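Local coordinates for protein glucosamine kinase (Streptacidiphilus jiangxiensis, PDB 6HWJ) that catalyses the ATP- and magnesium-dependent phosphorylation of D-glucosamine to D-glucosamine 6-phosphate, and acts more weakly on glucose, at residues L39-G44 with D77-H82; E43-G48 with P61-G66; L225-H230 with T382-L387. One frame throughout, in Å; residues are numbered along the deposited sequence.

Contact 1: residues L39-G44 with D77-H82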
loop_
_atom_site.group_PDB
_atom_site.type_symbol
_atom_site.label_atom_id
_atom_site.label_comp_id
_atom_site.label_asym_id
_atom_site.label_seq_id
_atom_site.Cartn_x
_atom_site.Cartn_y
_atom_site.Cartn_z
ATOM N N LEU A 39 21.378 -16.166 0.575
ATOM C CA LEU A 39 20.672 -17.095 1.428
ATOM C C LEU A 39 20.514 -18.413 0.675
ATOM O O LEU A 39 19.791 -18.482 -0.320
ATOM C CB LEU A 39 19.311 -16.547 1.829
ATOM C CG LEU A 39 18.450 -17.537 2.649
ATOM C CD1 LEU A 39 19.087 -17.791 4.006
ATOM C CD2 LEU A 39 17.047 -16.997 2.802
ATOM N N ASP A 40 21.199 -19.452 1.144
ATOM C CA ASP A 40 21.166 -20.760 0.495
ATOM C C ASP A 40 19.894 -21.485 0.914
ATOM O O ASP A 40 19.658 -21.697 2.111
ATOM C CB ASP A 40 22.409 -21.549 0.878
ATOM C CG ASP A 40 22.573 -22.830 0.059
ATOM O OD1 ASP A 40 21.561 -23.418 -0.375
ATOM O OD2 ASP A 40 23.744 -23.236 -0.146
ATOM N N LEU A 41 19.059 -21.848 -0.065
ATOM C CA LEU A 41 17.809 -22.536 0.225
ATOM C C LEU A 41 17.894 -24.038 -0.019
ATOM O O LEU A 41 16.886 -24.725 0.130
ATOM C CB LEU A 41 16.664 -21.950 -0.611
ATOM C CG LEU A 41 16.315 -20.484 -0.354
ATOM C CD1 LEU A 41 15.325 -19.981 -1.401
ATOM C CD2 LEU A 41 15.762 -20.289 1.033
ATOM N N GLY A 42 19.051 -24.548 -0.403
ATOM C CA GLY A 42 19.243 -25.973 -0.633
ATOM C C GLY A 42 18.917 -26.385 -2.042
ATOM O O GLY A 42 18.132 -25.739 -2.754
ATOM N N GLU A 43 19.543 -27.490 -2.462
ATOM C CA GLU A 43 19.210 -28.172 -3.720
ATOM C C GLU A 43 19.361 -27.253 -4.933
ATOM O O GLU A 43 18.621 -27.366 -5.917
ATOM C CB GLU A 43 17.792 -28.757 -3.677
ATOM C CG GLU A 43 17.532 -29.673 -2.479
ATOM C CD GLU A 43 16.223 -30.452 -2.607
ATOM O OE1 GLU A 43 16.286 -31.676 -2.788
ATOM O OE2 GLU A 43 15.143 -29.846 -2.556
ATOM N N GLY A 44 20.337 -26.358 -4.882
ATOM C CA GLY A 44 20.611 -25.447 -5.975
ATOM C C GLY A 44 19.791 -24.180 -6.000
ATOM O O GLY A 44 19.852 -23.447 -6.999
ATOM N N ASP A 77 10.427 -23.569 -11.281
ATOM C CA ASP A 77 11.781 -24.004 -10.956
ATOM C C ASP A 77 11.857 -24.524 -9.533
ATOM O O ASP A 77 12.739 -25.342 -9.222
ATOM C CB ASP A 77 12.775 -22.852 -11.159
ATOM C CG ASP A 77 13.127 -22.623 -12.620
ATOM O OD1 ASP A 77 13.003 -23.567 -13.455
ATOM O OD2 ASP A 77 13.558 -21.505 -12.946
ATOM N N GLY A 78 10.959 -24.061 -8.656
ATOM C CA GLY A 78 10.911 -24.509 -7.276
ATOM C C GLY A 78 11.607 -23.610 -6.260
ATOM O O GLY A 78 11.711 -23.996 -5.089
ATOM N N THR A 79 12.053 -22.432 -6.651
ATOM C CA THR A 79 12.758 -21.565 -5.707
ATOM C C THR A 79 11.797 -20.918 -4.712
ATOM O O THR A 79 12.124 -20.791 -3.527
ATOM C CB THR A 79 13.551 -20.496 -6.460
ATOM O OG1 THR A 79 14.468 -21.113 -7.371
ATOM C CG2 THR A 79 14.329 -19.643 -5.473
ATOM N N ALA A 80 10.620 -20.501 -5.180
ATOM C CA ALA A 80 9.589 -19.995 -4.280
ATOM C C ALA A 80 9.136 -21.092 -3.333
ATOM O O ALA A 80 8.936 -20.859 -2.142
ATOM C CB ALA A 80 8.403 -19.463 -5.086
ATOM N N GLU A 81 8.971 -22.303 -3.861
ATOM C CA GLU A 81 8.709 -23.481 -3.050
ATOM C C GLU A 81 9.759 -23.662 -1.975
ATOM O O GLU A 81 9.425 -23.964 -0.821
ATOM C CB GLU A 81 8.661 -24.699 -3.993
ATOM C CG GLU A 81 8.349 -25.990 -3.399
ATOM C CD GLU A 81 8.266 -27.069 -4.486
ATOM O OE1 GLU A 81 8.979 -28.084 -4.361
ATOM O OE2 GLU A 81 7.511 -26.855 -5.467
ATOM N N HIS A 82 11.042 -23.500 -2.331
ATOM C CA HIS A 82 12.102 -23.696 -1.349
ATOM C C HIS A 82 12.147 -22.566 -0.322
ATOM O O HIS A 82 12.539 -22.786 0.830
ATOM C CB HIS A 82 13.449 -23.833 -2.051
ATOM C CG HIS A 82 13.676 -25.197 -2.628
ATOM N ND1 HIS A 82 12.933 -25.688 -3.686
ATOM C CD2 HIS A 82 14.506 -26.203 -2.254
ATOM C CE1 HIS A 82 13.314 -26.926 -3.954
ATOM N NE2 HIS A 82 14.261 -27.265 -3.095
HETATM O O HOH W 1 14.587 -24.598 1.594
#
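Glu-43 and His-82 turn toward each other through matching first torsions: each places CG anti to its own carbonyl carbon, with chi1 -54° in Glu-43 and -79° in His-82. The meeting is a His-carboxylate hydrogen bond that ties the turn between strands 34-42 and 45-51 to the first turn of helix 79-88. Beyond CG the glutamate chain is extended, long enough to carry OE2 to the ring, and it crosses the histidine at about a right angle. NE2 of His-82 donates to Glu-43 OE2 over 2.8 Å, nearly in the ring plane and on the anti side of the carboxylate, whose plane is turned 46° from the ring. At the other ring nitrogen, ND1 donates to the carbonyl of Gly-78, the N-cap residue, whose oxygen also takes His-82 N from its opposite face. Two donating nitrogens suit a histidine that may carry positive charge, which the carboxylate would stabilise. The ring also stacks on that of His-45.

Beside this polar pair Leu-41 supplies the apolar part: its CB lies 4.0 Å from His-82 CB, and its CD1 is 4.2 Å from Thr-79 CG2. Leu-41 and Gly-42 both face His-45, a classic beta bulge. Asp-40 OD1 accepts from Gly-42 N in an Asx turn, and the positive phi of Gly-42 suits glycine. Finally, one water donates both to Leu-41 O (2.7 Å) and to His-82 O (2.8 Å).

Contact 2: residues E43-G48 with P61-G66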
loop_
_atom_site.group_PDB
_atom_site.type_symbol
_atom_site.label_atom_id
_atom_site.label_comp_id
_atom_site.label_asym_id
_atom_site.label_seq_id
_atom_site.Cartn_x
_atom_site.Cartn_y
_atom_site.Cartn_z
ATOM N N GLU A 43 19.543 -27.490 -2.462
ATOM C CA GLU A 43 19.210 -28.172 -3.720
ATOM C C GLU A 43 19.361 -27.253 -4.933
ATOM O O GLU A 43 18.621 -27.366 -5.917
ATOM C CB GLU A 43 17.792 -28.757 -3.677
ATOM C CG GLU A 43 17.532 -29.673 -2.479
ATOM C CD GLU A 43 16.223 -30.452 -2.607
ATOM O OE1 GLU A 43 16.286 -31.676 -2.788
ATOM O OE2 GLU A 43 15.143 -29.846 -2.556
ATOM N N GLY A 44 20.337 -26.358 -4.882
ATOM C CA GLY A 44 20.611 -25.447 -5.975
ATOM C C GLY A 44 19.791 -24.180 -6.000
ATOM O O GLY A 44 19.852 -23.447 -6.999
ATOM N N HIS A 45 19.017 -23.900 -4.959
ATOM C CA HIS A 45 18.188 -22.713 -4.888
ATOM C C HIS A 45 18.766 -21.705 -3.909
ATOM O O HIS A 45 19.381 -22.073 -2.901
ATOM C CB HIS A 45 16.737 -23.079 -4.463
ATOM C CG HIS A 45 16.036 -23.944 -5.461
ATOM N ND1 HIS A 45 15.314 -23.433 -6.519
ATOM C CD2 HIS A 45 15.963 -25.291 -5.570
ATOM C CE1 HIS A 45 14.823 -24.428 -7.233
ATOM N NE2 HIS A 45 15.202 -25.565 -6.683
ATOM N N ALA A 46 18.562 -20.420 -4.206
ATOM C CA ALA A 46 19.067 -19.386 -3.320
ATOM C C ALA A 46 18.359 -18.061 -3.567
ATOM O O ALA A 46 17.670 -17.878 -4.575
ATOM C CB ALA A 46 20.578 -19.206 -3.485
ATOM N N VAL A 47 18.523 -17.150 -2.610
ATOM C CA VAL A 47 18.120 -15.759 -2.754
ATOM C C VAL A 47 19.382 -14.920 -2.690
ATOM O O VAL A 47 20.119 -14.969 -1.696
ATOM C CB VAL A 47 17.134 -15.321 -1.678
ATOM C CG1 VAL A 47 16.633 -13.889 -1.996
ATOM C CG2 VAL A 47 15.940 -16.278 -1.574
ATOM N N GLY A 48 19.648 -14.175 -3.754
ATOM C CA GLY A 48 20.821 -13.342 -3.838
ATOM C C GLY A 48 20.425 -11.880 -3.726
ATOM O O GLY A 48 19.357 -11.484 -4.196
ATOM N N PRO A 61 15.982 -14.240 -7.061
ATOM C CA PRO A 61 15.861 -15.673 -6.801
ATOM C C PRO A 61 16.718 -16.427 -7.795
ATOM O O PRO A 61 16.611 -16.218 -9.006
ATOM C CB PRO A 61 14.360 -15.954 -6.997
ATOM C CG PRO A 61 13.946 -14.949 -8.031
ATOM C CD PRO A 61 14.805 -13.709 -7.781
ATOM N N LEU A 62 17.583 -17.293 -7.284
ATOM C CA LEU A 62 18.593 -17.933 -8.098
ATOM C C LEU A 62 18.429 -19.445 -8.093
ATOM O O LEU A 62 18.030 -20.057 -7.091
ATOM C CB LEU A 62 20.005 -17.583 -7.604
ATOM C CG LEU A 62 20.389 -16.117 -7.767
ATOM C CD1 LEU A 62 21.548 -15.809 -6.824
ATOM C CD2 LEU A 62 20.767 -15.792 -9.205
ATOM N N VAL A 63 18.782 -20.042 -9.220
ATOM C CA VAL A 63 18.806 -21.499 -9.352
ATOM C C VAL A 63 20.028 -21.883 -10.168
ATOM O O VAL A 63 20.304 -21.298 -11.226
ATOM C CB VAL A 63 17.512 -22.032 -9.994
ATOM C CG1 VAL A 63 17.420 -21.585 -11.439
ATOM C CG2 VAL A 63 17.450 -23.558 -9.879
ATOM N N ARG A 64 20.777 -22.856 -9.678
ATOM C CA ARG A 64 21.865 -23.398 -10.475
ATOM C C ARG A 64 21.278 -24.281 -11.571
ATOM O O ARG A 64 20.404 -25.106 -11.321
ATOM C CB ARG A 64 22.841 -24.161 -9.587
ATOM C CG ARG A 64 23.690 -23.229 -8.699
ATOM C CD ARG A 64 24.602 -23.991 -7.747
ATOM N NE ARG A 64 25.332 -23.113 -6.834
ATOM C CZ ARG A 64 26.655 -23.070 -6.727
ATOM N NH1 ARG A 64 27.429 -23.857 -7.479
ATOM N NH2 ARG A 64 27.212 -22.233 -5.869
ATOM N N ASP A 65 21.710 -24.057 -12.811
ATOM C CA ASP A 65 21.246 -24.828 -13.955
ATOM C C ASP A 65 22.474 -25.235 -14.739
ATOM O O ASP A 65 23.300 -24.380 -15.069
ATOM C CB ASP A 65 20.278 -24.021 -14.827
ATOM C CG ASP A 65 19.561 -24.888 -15.871
ATOM O OD1 ASP A 65 20.209 -25.760 -16.483
ATOM O OD2 ASP A 65 18.347 -24.684 -16.090
ATOM N N GLY A 66 22.600 -26.536 -15.012
ATOM C CA GLY A 66 23.748 -27.041 -15.736
ATOM C C GLY A 66 23.872 -26.501 -17.135
ATOM O O GLY A 66 24.951 -26.578 -17.732
#
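His-45 and Val-63 stand side by side and point the same way, a non-hydrogen-bonded pair in the antiparallel beta hairpin of strands 45-51 and 57-65. With Val-63 CG2 anti to its backbone N, this methyl approaches the imidazole obliquely in an off-centre CH-pi contact, 4.2 Å from the ring centroid; its nearest ring atom is His-45 CE1, at 3.8 Å. A branched valine suits a strand and brings a methyl to the ring, while His-45 ND1 hydrogen-bonds Thr-79 OG1.

The reverse face carries Ala-46 and Leu-62, with their CB atoms 4.5 Å apart; Trp-5 of helix 5-11 and Leu-38 touch both. Leu-62 CD1 packs against Gly-48 CA at 3.9 Å, so close that only a residue without a side chain fits. The Ala-46 and Leu-62 backbones exchange two hydrogen bonds. Gly-44, at a positive phi suited to glycine, begins the ladder at the other end. The partly exposed Arg-64 is extended from CG to NE and gives NH1 to Pro-3 O, with a cation-pi contact to Trp-5. Gly-44 O accepts from Arg-64 N at 2.9 Å, in the carbonyl plane, and also meets Val-63 CA at 3.2 Å in a CA-H...O contact.

Contact 3: residues L225-H230 with T382-L387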
loop_
_atom_site.group_PDB
_atom_site.type_symbol
_atom_site.label_atom_id
_atom_site.label_comp_id
_atom_site.label_asym_id
_atom_site.label_seq_id
_atom_site.Cartn_x
_atom_site.Cartn_y
_atom_site.Cartn_z
ATOM N N LEU A 225 -11.875 -2.091 11.163
ATOM C CA LEU A 225 -10.632 -2.666 10.648
ATOM C C LEU A 225 -9.482 -1.670 10.751
ATOM O O LEU A 225 -8.385 -2.018 11.211
ATOM C CB LEU A 225 -10.828 -3.120 9.186
ATOM C CG LEU A 225 -9.625 -3.701 8.436
ATOM C CD1 LEU A 225 -10.089 -4.549 7.255
ATOM C CD2 LEU A 225 -8.692 -2.591 7.897
ATOM N N THR A 226 -9.720 -0.429 10.332
ATOM C CA THR A 226 -8.709 0.617 10.383
ATOM C C THR A 226 -8.240 0.869 11.813
ATOM O O THR A 226 -7.044 1.077 12.045
ATOM C CB THR A 226 -9.270 1.909 9.782
ATOM O OG1 THR A 226 -9.834 1.643 8.488
ATOM C CG2 THR A 226 -8.171 2.971 9.660
ATOM N N ALA A 227 -9.164 0.832 12.779
ATOM C CA ALA A 227 -8.797 1.040 14.179
ATOM C C ALA A 227 -7.981 -0.123 14.728
ATOM O O ALA A 227 -6.991 0.085 15.451
ATOM C CB ALA A 227 -10.051 1.259 15.034
ATOM N N ARG A 228 -8.371 -1.355 14.397
ATOM C CA ARG A 228 -7.582 -2.517 14.789
ATOM C C ARG A 228 -6.189 -2.459 14.163
ATOM O O ARG A 228 -5.186 -2.798 14.811
ATOM C CB ARG A 228 -8.296 -3.804 14.372
ATOM C CG ARG A 228 -9.601 -4.075 15.121
ATOM C CD ARG A 228 -10.362 -5.241 14.479
ATOM N NE ARG A 228 -11.532 -5.606 15.287
ATOM C CZ ARG A 228 -12.467 -6.472 14.904
ATOM N NH1 ARG A 228 -12.399 -7.056 13.709
ATOM N NH2 ARG A 228 -13.482 -6.745 15.709
ATOM N N MET A 229 -6.124 -2.084 12.889
ATOM C CA MET A 229 -4.846 -1.935 12.192
ATOM C C MET A 229 -3.966 -0.900 12.892
ATOM O O MET A 229 -2.805 -1.182 13.229
ATOM C CB MET A 229 -5.113 -1.542 10.733
ATOM C CG MET A 229 -3.872 -1.430 9.857
ATOM S SD MET A 229 -4.303 -0.900 8.167
ATOM C CE MET A 229 -4.596 0.846 8.430
ATOM N N HIS A 230 -4.517 0.294 13.165
ATOM C CA HIS A 230 -3.709 1.341 13.790
ATOM C C HIS A 230 -3.272 0.961 15.202
ATOM O O HIS A 230 -2.136 1.230 15.603
ATOM C CB HIS A 230 -4.476 2.665 13.809
ATOM C CG HIS A 230 -4.579 3.319 12.475
ATOM N ND1 HIS A 230 -5.516 4.290 12.191
ATOM C CD2 HIS A 230 -3.857 3.152 11.344
ATOM C CE1 HIS A 230 -5.361 4.686 10.943
ATOM N NE2 HIS A 230 -4.365 4.004 10.408
ATOM N N THR A 382 -15.070 4.164 18.230
ATOM C CA THR A 382 -15.507 3.176 19.216
ATOM C C THR A 382 -14.487 2.051 19.356
ATOM O O THR A 382 -14.186 1.609 20.469
ATOM C CB THR A 382 -16.873 2.611 18.831
ATOM O OG1 THR A 382 -17.809 3.675 18.694
ATOM C CG2 THR A 382 -17.392 1.649 19.901
ATOM N N THR A 383 -13.948 1.570 18.237
ATOM C CA THR A 383 -12.967 0.487 18.297
ATOM C C THR A 383 -11.655 0.952 18.921
ATOM O O THR A 383 -11.097 0.263 19.797
ATOM C CB THR A 383 -12.750 -0.095 16.907
ATOM O OG1 THR A 383 -13.988 -0.620 16.413
ATOM C CG2 THR A 383 -11.711 -1.227 16.938
ATOM N N LEU A 384 -11.160 2.137 18.527
ATOM C CA LEU A 384 -9.969 2.663 19.195
ATOM C C LEU A 384 -10.174 2.731 20.708
ATOM O O LEU A 384 -9.273 2.393 21.484
ATOM C CB LEU A 384 -9.605 4.044 18.673
ATOM C CG LEU A 384 -8.940 4.141 17.305
ATOM C CD1 LEU A 384 -8.513 5.602 17.048
ATOM C CD2 LEU A 384 -7.737 3.222 17.184
ATOM N N ALA A 385 -11.359 3.171 21.149
ATOM C CA ALA A 385 -11.609 3.275 22.581
ATOM C C ALA A 385 -11.666 1.889 23.226
ATOM O O ALA A 385 -11.102 1.671 24.304
ATOM C CB ALA A 385 -12.911 4.041 22.839
ATOM N N ARG A 386 -12.331 0.939 22.575
ATOM C CA ARG A 386 -12.352 -0.435 23.075
ATOM C C ARG A 386 -10.945 -1.008 23.208
ATOM O O ARG A 386 -10.688 -1.831 24.092
ATOM C CB ARG A 386 -13.190 -1.302 22.141
ATOM C CG ARG A 386 -13.465 -2.690 22.638
ATOM C CD ARG A 386 -14.406 -3.437 21.681
ATOM N NE ARG A 386 -14.992 -4.614 22.318
ATOM C CZ ARG A 386 -15.870 -5.425 21.732
ATOM N NH1 ARG A 386 -16.278 -5.188 20.492
ATOM N NH2 ARG A 386 -16.345 -6.474 22.398
ATOM N N LEU A 387 -10.024 -0.590 22.348
ATOM C CA LEU A 387 -8.646 -1.053 22.393
ATOM C C LEU A 387 -7.739 -0.126 23.199
ATOM O O LEU A 387 -6.519 -0.299 23.171
ATOM C CB LEU A 387 -8.093 -1.193 20.962
ATOM C CG LEU A 387 -8.874 -2.157 20.070
ATOM C CD1 LEU A 387 -8.361 -2.118 18.648
ATOM C CD2 LEU A 387 -8.808 -3.578 20.617
#
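Ala-227 and Thr-383 meet with no ring between them; the one aromatic ring in the two segments, His-230, lies beside the contact. One face of that imidazole carries Thr-226 O, 3.3 Å above the plane and offset toward the rim. Its nitrogens bind outside the contact, ND1 to Tyr-380 OH and NE2 to Asp-338 OD2, so the ring links helix 212-234 to helices 362-386 and 335-356 while apolar groups make the nearby interface.

That interface is centred on a small residue. The CB of Ala-227 points at the facing helix and touches Thr-383 CG2 at 3.5 Å, and the smallness of alanine lets the backbones come close, with 5.4 Å between the CA atoms of Ala-227 and Leu-384. Thr-383 uses its two branches differently: CG2, anti to its backbone N, goes to the alanine, while OG1 (chi1 -61°) lies beside N and bonds back to Ala-379 O, with Thr-224 OG1 as a further partner. A threonine can thus present a methyl and still satisfy its hydroxyl. Leu-384 adds CD2, which reaches both Ala-227 CB and Ala-227 O at 3.7 Å.

Toward solvent, the first carbons of Arg-228 take over. Its CG lies 4.0 Å from Thr-383 CG2, and Leu-387 CD1 rests 4.0 Å from Arg-228 CA. The arginine suits this border because its aliphatic part packs while NH1 forms a salt bridge with Glu-162. Leu-387 is the first residue to leave helical geometry, so the contact involves the C-terminal end of its helix. The segment axes pass 8.5 Å apart at -36°, a close alanine-centred helix-helix packing within the mainly helical part of this kinase.

In the fold
Contacts 1 and 2 are neighbours, their centres 6 Å apart: they share Glu-43 and Gly-44 and start from the same turn, between the adjacent strands 34-42 and 45-51. Both reach one antiparallel sheet near the N-terminus, contact 2 within its hairpin and contact 1 between strand 34-42 with its following turn and helix 79-88. Contact 3 comes much later in the chain, between helices 212-234 and 362-386, with its centre about 40 Å from that of contact 1 and 44 Å from that of contact 2. The contacts thus sample two distinct parts of the chain, a beta sheet and a helical region, with no direct touch between contact 3 and the other two. In contact 2, the Pro-61 side chain is about 11 Å from that of Lys-133, an inferred ATP-binding residue.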